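PDB 5OCQ: kappa-carrageenase from Pseudoalteromonas carrageenovora, which cuts kappa-carrageenan chains internally, hydrolysing the beta-1,4 linkages between D-galactose 4-sulfate and 3,6-anhydro-D-galactose. Local coordinates for residues A[134-139]-A[159-164]; A[117-122]-A[227-232]; A[155-160]-A[179-184]. The protein carries 1 engineered substitution. All coordinates share one frame; numbering follows the deposited sequence.

Contact 1. Residues A[134-139]-A[159-164]; sequences DVQYSE and HNIVVK. With G4S (4-O-sulfo-beta-D-galactopyranose), chain C; 9RN (3,6-anhydro-alpha-D-galactopyranose), chain B.
Glu139 and His159 run alongside each other in the same direction where the two antiparallel strands reach the bound sulfated galactose, G4S. Carboxylate and imidazole planes are only 26° apart, and Glu139 OE2 stands 3.6 Å from His159 ND1, which is packing rather than a bond. The extended chain of Glu139, with CG anti to N (chi1 176°), carries the carboxylate out to the sugar. There the nucleophile's OE2 comes within 3.0 Å of G4S C1, a position consistent with attack on the anomeric carbon. The other oxygen, OE1, receives a hydrogen bond from Tyr137 OH at 2.6 Å, approaching from above the carboxylate plane, and also lies close to G4S O2. His159 turns one ring face to the galactose, its NE2 3.1 Å from G4S O1. Arg172 and the engineered Asp144, at the proton-donor position, are among the further partners of this sugar.

These strands belong to the beta-jellyroll of family GH16, on the side that binds the glycan. Their ladder is interrupted by a beta bulge: the register slips by one residue between Val135 and Tyr137, and although Gln136 N bonds Ile161 O at 2.8 Å, the buried Tyr137 N has no partner in the model. Around the bulge packing stays close, with Ile161 CD1 3.9 Å from Tyr137 CB and the other branch, CG2, against Gln136 OE1; the amide nitrogen of Gln136 turns instead to Leu129 O.

Side-chain packing is slighter at the partly exposed end, where Val135 CG2 meets Val162 CG2 at 4.1 Å, on the opposite face of the sheet from Tyr137 and Ile161. Backbone pairing persists there through the bond from Val163 N to Asp134 O, while the Asp134 carboxylate leads away from the partner strand to Lys131 N.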
loop_
_atom_site.group_PDB
_atom_site.type_symbol
_atom_site.label_atom_id
_atom_site.label_comp_id
_atom_site.label_asym_id
_atom_site.label_seq_id
_atom_site.Cartn_x
_atom_site.Cartn_y
_atom_site.Cartn_z
ATOM N N ASP A 134 8.726 10.606 -19.781
ATOM C CA ASP A 134 8.541 11.294 -18.475
ATOM C C ASP A 134 7.671 10.387 -17.589
ATOM O O ASP A 134 6.716 9.840 -18.044
ATOM C CB ASP A 134 7.813 12.653 -18.609
ATOM C CG ASP A 134 8.766 13.858 -18.948
ATOM O OD1 ASP A 134 10.000 13.696 -19.006
ATOM O OD2 ASP A 134 8.261 15.011 -19.158
ATOM N N VAL A 135 8.012 10.274 -16.312
ATOM C CA VAL A 135 7.228 9.469 -15.416
ATOM C C VAL A 135 6.380 10.414 -14.532
ATOM O O VAL A 135 6.965 11.256 -13.838
ATOM C CB VAL A 135 8.146 8.600 -14.514
ATOM C CG1 VAL A 135 7.332 7.883 -13.425
ATOM C CG2 VAL A 135 8.932 7.550 -15.363
ATOM N N GLN A 136 5.057 10.322 -14.564
ATOM C CA GLN A 136 4.252 11.296 -13.865
ATOM C C GLN A 136 3.851 10.766 -12.413
ATOM O O GLN A 136 3.446 11.586 -11.583
ATOM C CB GLN A 136 2.971 11.532 -14.585
ATOM C CG GLN A 136 3.156 12.083 -15.941
ATOM C CD GLN A 136 1.814 12.494 -16.546
ATOM O OE1 GLN A 136 0.699 12.108 -16.124
ATOM N NE2 GLN A 136 1.930 13.278 -17.626
ATOM N N TYR A 137 4.074 9.461 -12.192
ATOM C CA TYR A 137 3.583 8.766 -10.892
ATOM C C TYR A 137 4.363 7.511 -10.692
ATOM O O TYR A 137 4.541 6.738 -11.676
ATOM C CB TYR A 137 2.106 8.453 -10.992
ATOM C CG TYR A 137 1.542 7.661 -9.834
ATOM C CD1 TYR A 137 1.425 8.247 -8.606
ATOM C CD2 TYR A 137 1.087 6.378 -10.002
ATOM C CE1 TYR A 137 0.916 7.551 -7.528
ATOM C CE2 TYR A 137 0.583 5.626 -8.937
ATOM C CZ TYR A 137 0.475 6.250 -7.682
ATOM O OH TYR A 137 -0.047 5.535 -6.619
ATOM N N SER A 138 4.859 7.272 -9.461
ATOM C CA SER A 138 5.557 6.051 -9.097
ATOM C C SER A 138 4.926 5.459 -7.836
ATOM O O SER A 138 4.637 6.198 -6.903
ATOM C CB SER A 138 7.078 6.334 -8.707
ATOM O OG SER A 138 7.838 6.868 -9.823
ATOM N N GLU A 139 4.633 4.173 -7.878
ATOM C CA GLU A 139 4.080 3.399 -6.758
ATOM C C GLU A 139 4.734 2.061 -6.619
ATOM O O GLU A 139 4.795 1.309 -7.564
ATOM C CB GLU A 139 2.534 3.283 -6.860
ATOM C CG GLU A 139 1.899 2.445 -5.845
ATOM C CD GLU A 139 0.432 2.199 -6.027
ATOM O OE1 GLU A 139 -0.262 2.961 -6.767
ATOM O OE2 GLU A 139 -0.044 1.256 -5.328
ATOM N N HIS A 159 3.249 0.102 -9.909
ATOM C CA HIS A 159 2.336 0.975 -10.669
ATOM C C HIS A 159 2.993 2.228 -11.063
ATOM O O HIS A 159 3.856 2.774 -10.344
ATOM C CB HIS A 159 1.002 1.234 -9.912
ATOM C CG HIS A 159 0.337 0.028 -9.373
ATOM N ND1 HIS A 159 0.746 -0.700 -8.292
ATOM C CD2 HIS A 159 -0.696 -0.649 -9.883
ATOM C CE1 HIS A 159 -0.101 -1.694 -8.059
ATOM N NE2 HIS A 159 -1.009 -1.655 -9.012
ATOM N N ASN A 160 2.655 2.764 -12.269
ATOM C CA ASN A 160 3.270 4.026 -12.686
ATOM C C ASN A 160 2.464 4.652 -13.823
ATOM O O ASN A 160 1.697 3.928 -14.457
ATOM C CB ASN A 160 4.742 3.845 -13.111
ATOM C CG ASN A 160 4.903 2.769 -14.266
ATOM O OD1 ASN A 160 4.742 1.573 -14.077
ATOM N ND2 ASN A 160 5.263 3.254 -15.420
ATOM N N ILE A 161 2.658 5.928 -14.028
ATOM C CA ILE A 161 2.200 6.571 -15.266
ATOM C C ILE A 161 3.443 7.026 -16.017
ATOM O O ILE A 161 4.254 7.767 -15.473
ATOM C CB ILE A 161 1.290 7.723 -14.937
ATOM C CG1 ILE A 161 0.034 7.298 -14.163
ATOM C CG2 ILE A 161 0.927 8.502 -16.229
ATOM C CD1 ILE A 161 -0.745 8.477 -13.607
ATOM N N VAL A 162 3.575 6.703 -17.318
ATOM C CA VAL A 162 4.741 7.145 -18.058
ATOM C C VAL A 162 4.235 7.586 -19.475
ATOM O O VAL A 162 3.248 7.060 -19.941
ATOM C CB VAL A 162 5.783 6.031 -18.204
ATOM C CG1 VAL A 162 5.210 4.795 -18.897
ATOM C CG2 VAL A 162 7.068 6.515 -18.872
ATOM N N VAL A 163 4.918 8.555 -20.053
ATOM C CA VAL A 163 4.483 9.123 -21.367
ATOM C C VAL A 163 5.090 8.193 -22.452
ATOM O O VAL A 163 6.305 8.058 -22.508
ATOM C CB VAL A 163 4.964 10.569 -21.509
ATOM C CG1 VAL A 163 4.652 11.095 -22.933
ATOM C CG2 VAL A 163 4.256 11.451 -20.511
ATOM N N LYS A 164 4.210 7.548 -23.204
ATOM C CA LYS A 164 4.542 6.627 -24.309
ATOM C C LYS A 164 3.754 7.041 -25.591
ATOM O O LYS A 164 2.503 7.232 -25.566
ATOM C CB LYS A 164 4.152 5.226 -23.926
ATOM C CG LYS A 164 5.137 4.550 -23.023
ATOM C CD LYS A 164 4.501 3.309 -22.484
ATOM C CE LYS A 164 5.535 2.549 -21.711
ATOM N NZ LYS A 164 5.042 1.177 -21.651
HETATM C C1 G4S C . -2.579 -0.215 -5.821
HETATM C C2 G4S C . -3.375 1.063 -6.044
HETATM C C3 G4S C . -3.270 2.076 -4.883
HETATM C C4 G4S C . -3.497 1.307 -3.564
HETATM C C5 G4S C . -2.493 0.141 -3.457
HETATM C C6 G4S C . -2.441 -0.587 -2.143
HETATM O O1 G4S C . -3.085 -1.211 -6.758
HETATM O O2 G4S C . -2.838 1.763 -7.228
HETATM O O4 G4S C . -4.809 0.722 -3.696
HETATM O O5 G4S C . -2.817 -0.810 -4.508
HETATM O O6 G4S C . -3.559 -1.479 -1.974
HETATM S S G4S C . -6.131 1.151 -2.781
HETATM O O7 G4S C . -5.637 1.746 -1.509
HETATM O O8 G4S C . -6.888 2.130 -3.651
HETATM O O9 G4S C . -6.774 -0.154 -2.537
HETATM C C2 9RN B . -5.033 5.284 -4.659
HETATM C C4 9RN B . -4.740 6.654 -6.717
HETATM C C5 9RN B . -3.342 6.094 -6.757
HETATM C C6 9RN B . -2.676 6.963 -5.713
HETATM O O5 9RN B . -3.407 4.696 -6.342
HETATM O O3 9RN B . -3.699 7.241 -4.760
HETATM C C3 9RN B . -4.928 6.687 -5.211
HETATM O O2 9RN B . -6.325 4.701 -5.089
HETATM C C1 9RN B . -3.852 4.417 -5.029
HETATM O O1 9RN B . -4.244 3.062 -5.081
#

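Contact 2. Residues A[117-122]-A[227-232]; sequences PAFWMY and MNLTLS. With G4S (4-O-sulfo-beta-D-galactopyranose), chain C; 9RN (3,6-anhydro-alpha-D-galactopyranose), chain B.
Trp120 is sandwiched between Thr230 and the sulfated galactose, G4S. Thr230 CB lies over one face of the indole, 4.0 Å from the centroid of the five-membered ring and 16° off its normal, a CH-pi contact. The opposite face carries the sugar, with Trp120 CH2 3.8 Å from G4S C4. With CG between the backbone N and the carbonyl carbon (chi1 59°), the ring stands beside Thr230, and its rotation is fixed by a hydrogen bond from Trp120 NE1 to Ser232 OG of 3.0 Å. Two residues on, on the same face, Tyr122 CD2 meets C6 of the anhydrogalactose, 9RN, at 3.8 Å. The Tyr122 ring has Trp120 CH2 over one face and Thr230 OG1 at its edge, and its hydroxyl is held by Glu38.

Both strands are antiparallel neighbours in the GH16 jellyroll, and the pairs Trp120 with Thr230 and Tyr122 with Asn228 carry their side chains on the face turned to the substrate. The other side of the sheet is apolar. Phe119 touches Leu231 CD2 through CD1 and Leu229 CD1 through CE1, each at 3.6 Å. Met121 CG packs against Met227 SD at 3.9 Å. Farther out, Phe119 and Leu229 both rest on Val267 of strand 260-272.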
loop_
_atom_site.group_PDB
_atom_site.type_symbol
_atom_site.label_atom_id
_atom_site.label_comp_id
_atom_site.label_asym_id
_atom_site.label_seq_id
_atom_site.Cartn_x
_atom_site.Cartn_y
_atom_site.Cartn_z
ATOM N N PRO A 117 -5.242 -5.660 3.627
ATOM C CA PRO A 117 -4.111 -4.976 4.267
ATOM C C PRO A 117 -2.989 -4.727 3.251
ATOM O O PRO A 117 -2.694 -5.589 2.406
ATOM C CB PRO A 117 -3.618 -5.970 5.292
ATOM C CG PRO A 117 -4.795 -6.869 5.536
ATOM C CD PRO A 117 -5.494 -6.982 4.225
ATOM N N ALA A 118 -2.437 -3.518 3.270
ATOM C CA ALA A 118 -1.349 -3.223 2.322
ATOM C C ALA A 118 -0.261 -2.411 2.936
ATOM O O ALA A 118 -0.461 -1.583 3.856
ATOM C CB ALA A 118 -1.935 -2.429 1.237
ATOM N N PHE A 119 0.966 -2.588 2.395
ATOM C CA PHE A 119 2.137 -1.822 2.831
ATOM C C PHE A 119 2.781 -1.393 1.522
ATOM O O PHE A 119 2.999 -2.247 0.639
ATOM C CB PHE A 119 3.092 -2.726 3.668
ATOM C CG PHE A 119 4.440 -2.139 4.042
ATOM C CD1 PHE A 119 4.583 -0.775 4.467
ATOM C CD2 PHE A 119 5.573 -2.962 4.136
ATOM C CE1 PHE A 119 5.809 -0.334 4.872
ATOM C CE2 PHE A 119 6.822 -2.470 4.494
ATOM C CZ PHE A 119 6.956 -1.150 4.899
ATOM N N TRP A 120 2.882 -0.105 1.274
ATOM C CA TRP A 120 3.115 0.451 -0.063
ATOM C C TRP A 120 3.643 1.869 0.028
ATOM O O TRP A 120 3.754 2.408 1.156
ATOM C CB TRP A 120 1.900 0.373 -0.977
ATOM C CG TRP A 120 0.673 1.104 -0.455
ATOM C CD1 TRP A 120 -0.007 0.815 0.692
ATOM C CD2 TRP A 120 -0.025 2.184 -1.087
ATOM N NE1 TRP A 120 -1.119 1.667 0.836
ATOM C CE2 TRP A 120 -1.125 2.536 -0.225
ATOM C CE3 TRP A 120 0.167 2.930 -2.257
ATOM C CZ2 TRP A 120 -2.025 3.556 -0.579
ATOM C CZ3 TRP A 120 -0.745 3.890 -2.615
ATOM C CH2 TRP A 120 -1.801 4.219 -1.757
ATOM N N MET A 121 4.092 2.412 -1.101
ATOM C CA MET A 121 4.607 3.800 -1.097
ATOM C C MET A 121 4.212 4.428 -2.440
ATOM O O MET A 121 4.175 3.736 -3.485
ATOM C CB MET A 121 6.119 3.886 -0.824
ATOM C CG MET A 121 6.949 3.224 -1.887
ATOM S SD MET A 121 8.701 3.079 -1.396
ATOM C CE MET A 121 8.596 1.559 -0.517
ATOM N N TYR A 122 3.922 5.746 -2.438
ATOM C CA TYR A 122 3.428 6.414 -3.671
ATOM C C TYR A 122 3.783 7.847 -3.707
ATOM O O TYR A 122 3.866 8.503 -2.669
ATOM C CB TYR A 122 1.941 6.187 -3.863
ATOM C CG TYR A 122 1.011 6.922 -2.895
ATOM C CD1 TYR A 122 0.971 6.642 -1.522
ATOM C CD2 TYR A 122 0.165 7.947 -3.337
ATOM C CE1 TYR A 122 0.063 7.296 -0.704
ATOM C CE2 TYR A 122 -0.768 8.619 -2.462
ATOM C CZ TYR A 122 -0.786 8.294 -1.148
ATOM O OH TYR A 122 -1.709 8.947 -0.346
ATOM N N MET A 227 8.403 9.234 -2.724
ATOM C CA MET A 227 7.199 8.409 -2.361
ATOM C C MET A 227 6.983 8.465 -0.820
ATOM O O MET A 227 7.961 8.314 -0.053
ATOM C CB MET A 227 7.339 6.988 -2.884
ATOM C CG MET A 227 7.356 6.996 -4.425
ATOM S SD MET A 227 7.744 5.315 -5.061
ATOM C CE MET A 227 9.482 5.151 -4.758
ATOM N N ASN A 228 5.726 8.636 -0.425
ATOM C CA ASN A 228 5.317 8.534 0.991
ATOM C C ASN A 228 5.015 7.098 1.343
ATOM O O ASN A 228 4.330 6.414 0.590
ATOM C CB ASN A 228 3.997 9.299 1.214
ATOM C CG ASN A 228 4.102 10.760 0.865
ATOM O OD1 ASN A 228 4.009 11.105 -0.293
ATOM N ND2 ASN A 228 4.232 11.662 1.853
ATOM N N LEU A 229 5.552 6.612 2.486
ATOM C CA LEU A 229 5.412 5.233 2.891
ATOM C C LEU A 229 4.121 5.020 3.661
ATOM O O LEU A 229 3.859 5.798 4.601
ATOM C CB LEU A 229 6.598 4.912 3.829
ATOM C CG LEU A 229 6.736 3.442 4.202
ATOM C CD1 LEU A 229 6.902 2.516 2.952
ATOM C CD2 LEU A 229 7.852 3.226 5.215
ATOM N N THR A 230 3.345 3.995 3.308
ATOM C CA THR A 230 1.953 3.920 3.719
ATOM C C THR A 230 1.622 2.519 4.229
ATOM O O THR A 230 1.925 1.494 3.566
ATOM C CB THR A 230 1.061 4.354 2.511
ATOM O OG1 THR A 230 1.463 5.645 2.060
ATOM C CG2 THR A 230 -0.459 4.448 2.863
ATOM N N LEU A 231 0.802 2.473 5.275
ATOM C CA LEU A 231 0.143 1.259 5.742
ATOM C C LEU A 231 -1.363 1.544 5.693
ATOM O O LEU A 231 -1.817 2.616 6.159
ATOM C CB LEU A 231 0.503 0.939 7.229
ATOM C CG LEU A 231 1.957 0.479 7.432
ATOM C CD1 LEU A 231 2.459 0.834 8.877
ATOM C CD2 LEU A 231 2.142 -0.976 7.122
ATOM N N SER A 232 -2.162 0.653 5.113
ATOM C CA SER A 232 -3.587 0.961 5.008
ATOM C C SER A 232 -4.405 -0.331 4.798
ATOM O O SER A 232 -3.810 -1.355 4.416
ATOM C CB SER A 232 -3.787 1.924 3.812
ATOM O OG SER A 232 -3.504 1.302 2.536
HETATM C C1 G4S C . -2.579 -0.215 -5.821
HETATM C C2 G4S C . -3.375 1.063 -6.044
HETATM C C3 G4S C . -3.270 2.076 -4.883
HETATM C C4 G4S C . -3.497 1.307 -3.564
HETATM C C5 G4S C . -2.493 0.141 -3.457
HETATM C C6 G4S C . -2.441 -0.587 -2.143
HETATM O O1 G4S C . -3.085 -1.211 -6.758
HETATM O O2 G4S C . -2.838 1.763 -7.228
HETATM O O4 G4S C . -4.809 0.722 -3.696
HETATM O O5 G4S C . -2.817 -0.810 -4.508
HETATM O O6 G4S C . -3.559 -1.479 -1.974
HETATM S S G4S C . -6.131 1.151 -2.781
HETATM O O7 G4S C . -5.637 1.746 -1.509
HETATM O O8 G4S C . -6.888 2.130 -3.651
HETATM O O9 G4S C . -6.774 -0.154 -2.537
HETATM C C2 9RN B . -5.033 5.284 -4.659
HETATM C C4 9RN B . -4.740 6.654 -6.717
HETATM C C5 9RN B . -3.342 6.094 -6.757
HETATM C C6 9RN B . -2.676 6.963 -5.713
HETATM O O5 9RN B . -3.407 4.696 -6.342
HETATM O O3 9RN B . -3.699 7.241 -4.760
HETATM C C3 9RN B . -4.928 6.687 -5.211
HETATM O O2 9RN B . -6.325 4.701 -5.089
HETATM C C1 9RN B . -3.852 4.417 -5.029
HETATM O O1 9RN B . -4.244 3.062 -5.081
HETATM O O HOH W 1 1.854 10.576 -1.998
#

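Contact 3. Residues A[155-160]-A[179-184]; sequences DHDLHN and TNHNGY. With G4S (4-O-sulfo-beta-D-galactopyranose), chain C.
His181 and Asp157 extend in parallel, with ring and carboxylate planes 47° apart. His181 ND1 donates to Asp157 OD1 at 2.8 Å, meeting the oxygen on its syn side but tilted out of the carboxylate plane. The same oxygen takes a second, longer bond from Asn182 N at 3.3 Å, so two donors grip it. His181 reaches this carboxylate because its CG is anti to the backbone N (chi1 -176°), although the bond from CA to CB heads away from segment 155-160. The Asp155 carboxylate is turned further from the ring plane, by 67°, and its OD1 lies in plane at the edge, 3.2 Å from His181 CE1; its OD2 is engaged by Gln147.

Two asparagines bond the partner backbone. Asn182 ND2 gives a nearly straight bond of 2.8 Å to His156 O, which sits in the plane of the amide. Asn180 ND2 divides its hydrogens between Leu158 O, approached from well above the carbonyl plane at 3.0 Å, and Asn160 OD1 at 3.1 Å. The Asn160 and Asn180 side chains cross at about a right angle. Thr179 OG1 in turn holds Asn180 OD1 at 2.7 Å and limits rotation of that amide.

The regular antiparallel pairing is short, the bridge being Asp155 with Gly183. The arrangement is that of a jellyroll strand flanked by the end of a short helix and the strand after it, with His159 directed away from them into the glycan site.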
loop_
_atom_site.group_PDB
_atom_site.type_symbol
_atom_site.label_atom_id
_atom_site.label_comp_id
_atom_site.label_asym_id
_atom_site.label_seq_id
_atom_site.Cartn_x
_atom_site.Cartn_y
_atom_site.Cartn_z
ATOM N N ASP A 155 0.297 -10.454 -3.508
ATOM C CA ASP A 155 0.739 -9.673 -4.665
ATOM C C ASP A 155 1.803 -8.626 -4.235
ATOM O O ASP A 155 1.735 -8.089 -3.095
ATOM C CB ASP A 155 -0.373 -8.866 -5.393
ATOM C CG ASP A 155 -1.390 -9.759 -6.162
ATOM O OD1 ASP A 155 -0.866 -10.692 -6.821
ATOM O OD2 ASP A 155 -2.643 -9.460 -6.197
ATOM N N HIS A 156 2.819 -8.435 -5.078
ATOM C CA HIS A 156 3.988 -7.595 -4.763
ATOM C C HIS A 156 4.313 -6.809 -5.998
ATOM O O HIS A 156 5.178 -7.158 -6.773
ATOM C CB HIS A 156 5.177 -8.471 -4.297
ATOM C CG HIS A 156 4.827 -9.446 -3.204
ATOM N ND1 HIS A 156 4.981 -9.155 -1.883
ATOM C CD2 HIS A 156 4.257 -10.680 -3.245
ATOM C CE1 HIS A 156 4.560 -10.169 -1.122
ATOM N NE2 HIS A 156 4.124 -11.127 -1.935
ATOM N N ASP A 157 3.529 -5.771 -6.224
ATOM C CA ASP A 157 3.370 -5.130 -7.518
ATOM C C ASP A 157 3.951 -3.724 -7.667
ATOM O O ASP A 157 4.289 -3.028 -6.683
ATOM C CB ASP A 157 1.904 -5.055 -7.866
ATOM C CG ASP A 157 1.248 -6.473 -8.122
ATOM O OD1 ASP A 157 2.042 -7.369 -8.552
ATOM O OD2 ASP A 157 0.012 -6.650 -7.842
ATOM N N LEU A 158 4.004 -3.243 -8.922
ATOM C CA LEU A 158 4.422 -1.910 -9.249
ATOM C C LEU A 158 3.416 -1.208 -10.102
ATOM O O LEU A 158 2.762 -1.861 -10.904
ATOM C CB LEU A 158 5.797 -1.952 -10.025
ATOM C CG LEU A 158 6.986 -2.601 -9.352
ATOM C CD1 LEU A 158 8.210 -2.689 -10.292
ATOM C CD2 LEU A 158 7.371 -1.735 -8.177
ATOM N N HIS A 159 3.249 0.102 -9.909
ATOM C CA HIS A 159 2.336 0.975 -10.669
ATOM C C HIS A 159 2.993 2.228 -11.063
ATOM O O HIS A 159 3.856 2.774 -10.344
ATOM C CB HIS A 159 1.002 1.234 -9.912
ATOM C CG HIS A 159 0.337 0.028 -9.373
ATOM N ND1 HIS A 159 0.746 -0.700 -8.292
ATOM C CD2 HIS A 159 -0.696 -0.649 -9.883
ATOM C CE1 HIS A 159 -0.101 -1.694 -8.059
ATOM N NE2 HIS A 159 -1.009 -1.655 -9.012
ATOM N N ASN A 160 2.655 2.764 -12.269
ATOM C CA ASN A 160 3.270 4.026 -12.686
ATOM C C ASN A 160 2.464 4.652 -13.823
ATOM O O ASN A 160 1.697 3.928 -14.457
ATOM C CB ASN A 160 4.742 3.845 -13.111
ATOM C CG ASN A 160 4.903 2.769 -14.266
ATOM O OD1 ASN A 160 4.742 1.573 -14.077
ATOM N ND2 ASN A 160 5.263 3.254 -15.420
ATOM N N THR A 179 7.126 -6.424 -16.302
ATOM C CA THR A 179 7.815 -5.336 -15.599
ATOM C C THR A 179 7.122 -4.953 -14.230
ATOM O O THR A 179 7.827 -4.324 -13.398
ATOM C CB THR A 179 7.876 -4.095 -16.457
ATOM O OG1 THR A 179 6.608 -3.837 -17.060
ATOM C CG2 THR A 179 8.999 -4.208 -17.556
ATOM N N ASN A 180 5.860 -5.349 -14.040
ATOM C CA ASN A 180 5.055 -4.707 -12.923
ATOM C C ASN A 180 4.434 -5.726 -11.948
ATOM O O ASN A 180 3.857 -5.273 -10.928
ATOM C CB ASN A 180 3.992 -3.805 -13.514
ATOM C CG ASN A 180 4.537 -2.506 -14.098
ATOM O OD1 ASN A 180 5.405 -2.509 -14.991
ATOM N ND2 ASN A 180 4.010 -1.381 -13.645
ATOM N N HIS A 181 4.389 -7.024 -12.247
ATOM C CA HIS A 181 3.762 -8.035 -11.398
ATOM C C HIS A 181 4.709 -9.064 -10.769
ATOM O O HIS A 181 5.562 -9.707 -11.470
ATOM C CB HIS A 181 2.637 -8.782 -12.160
ATOM C CG HIS A 181 1.869 -9.780 -11.354
ATOM N ND1 HIS A 181 1.292 -9.521 -10.122
ATOM C CD2 HIS A 181 1.612 -11.090 -11.599
ATOM C CE1 HIS A 181 0.739 -10.612 -9.639
ATOM N NE2 HIS A 181 0.910 -11.587 -10.535
ATOM N N ASN A 182 4.534 -9.299 -9.471
ATOM C CA ASN A 182 5.109 -10.436 -8.789
ATOM C C ASN A 182 3.992 -11.105 -7.972
ATOM O O ASN A 182 3.505 -10.509 -7.035
ATOM C CB ASN A 182 6.272 -10.097 -7.831
ATOM C CG ASN A 182 7.384 -9.371 -8.472
ATOM O OD1 ASN A 182 8.332 -9.958 -9.088
ATOM N ND2 ASN A 182 7.426 -8.078 -8.206
ATOM N N GLY A 183 3.609 -12.338 -8.328
ATOM C CA GLY A 183 2.669 -13.097 -7.561
ATOM C C GLY A 183 3.396 -14.165 -6.733
ATOM O O GLY A 183 4.423 -14.657 -7.161
ATOM N N TYR A 184 2.891 -14.507 -5.555
ATOM C CA TYR A 184 3.505 -15.486 -4.679
ATOM C C TYR A 184 2.448 -16.279 -3.891
ATOM O O TYR A 184 1.407 -15.795 -3.450
ATOM C CB TYR A 184 4.439 -14.741 -3.673
ATOM C CG TYR A 184 5.192 -15.555 -2.751
ATOM C CD1 TYR A 184 6.160 -16.449 -3.189
ATOM C CD2 TYR A 184 5.014 -15.421 -1.304
ATOM C CE1 TYR A 184 6.880 -17.224 -2.243
ATOM C CE2 TYR A 184 5.762 -16.144 -0.424
ATOM C CZ TYR A 184 6.709 -17.060 -0.898
ATOM O OH TYR A 184 7.470 -17.754 0.079
HETATM C C1 G4S C . -2.579 -0.215 -5.821
HETATM C C2 G4S C . -3.375 1.063 -6.044
HETATM C C3 G4S C . -3.270 2.076 -4.883
HETATM C C4 G4S C . -3.497 1.307 -3.564
HETATM C C5 G4S C . -2.493 0.141 -3.457
HETATM C C6 G4S C . -2.441 -0.587 -2.143
HETATM O O1 G4S C . -3.085 -1.211 -6.758
HETATM O O2 G4S C . -2.838 1.763 -7.228
HETATM O O4 G4S C . -4.809 0.722 -3.696
HETATM O O5 G4S C . -2.817 -0.810 -4.508
HETATM O O6 G4S C . -3.559 -1.479 -1.974
HETATM S S G4S C . -6.131 1.151 -2.781
HETATM O O7 G4S C . -5.637 1.746 -1.509
HETATM O O8 G4S C . -6.888 2.130 -3.651
HETATM O O9 G4S C . -6.774 -0.154 -2.537
#

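How the contacts relate
From the N terminus, strand 115-122 supplies the first half of contact 2, which closes only at 227-232, after 104 intervening residues. Inside this long loop the chain forms strand 135-141 and returns along 153-164, closing contact 1 across 19 residues. Contact 3 starts at 155-160, before contact 1 has finished, shares His159 and Asn160 with it, and closes at 179-184. Contacts 1 and 3 thus overlap in succession, and both nest within contact 2. Together they order jellyroll strands from 227-235 through 115-122, 135-141 and 153-164 to 183-185. Contacts 1 and 2 touch directly, as at Glu139 CG and Met121 O (3.5 Å), whereas contacts 2 and 3 do not.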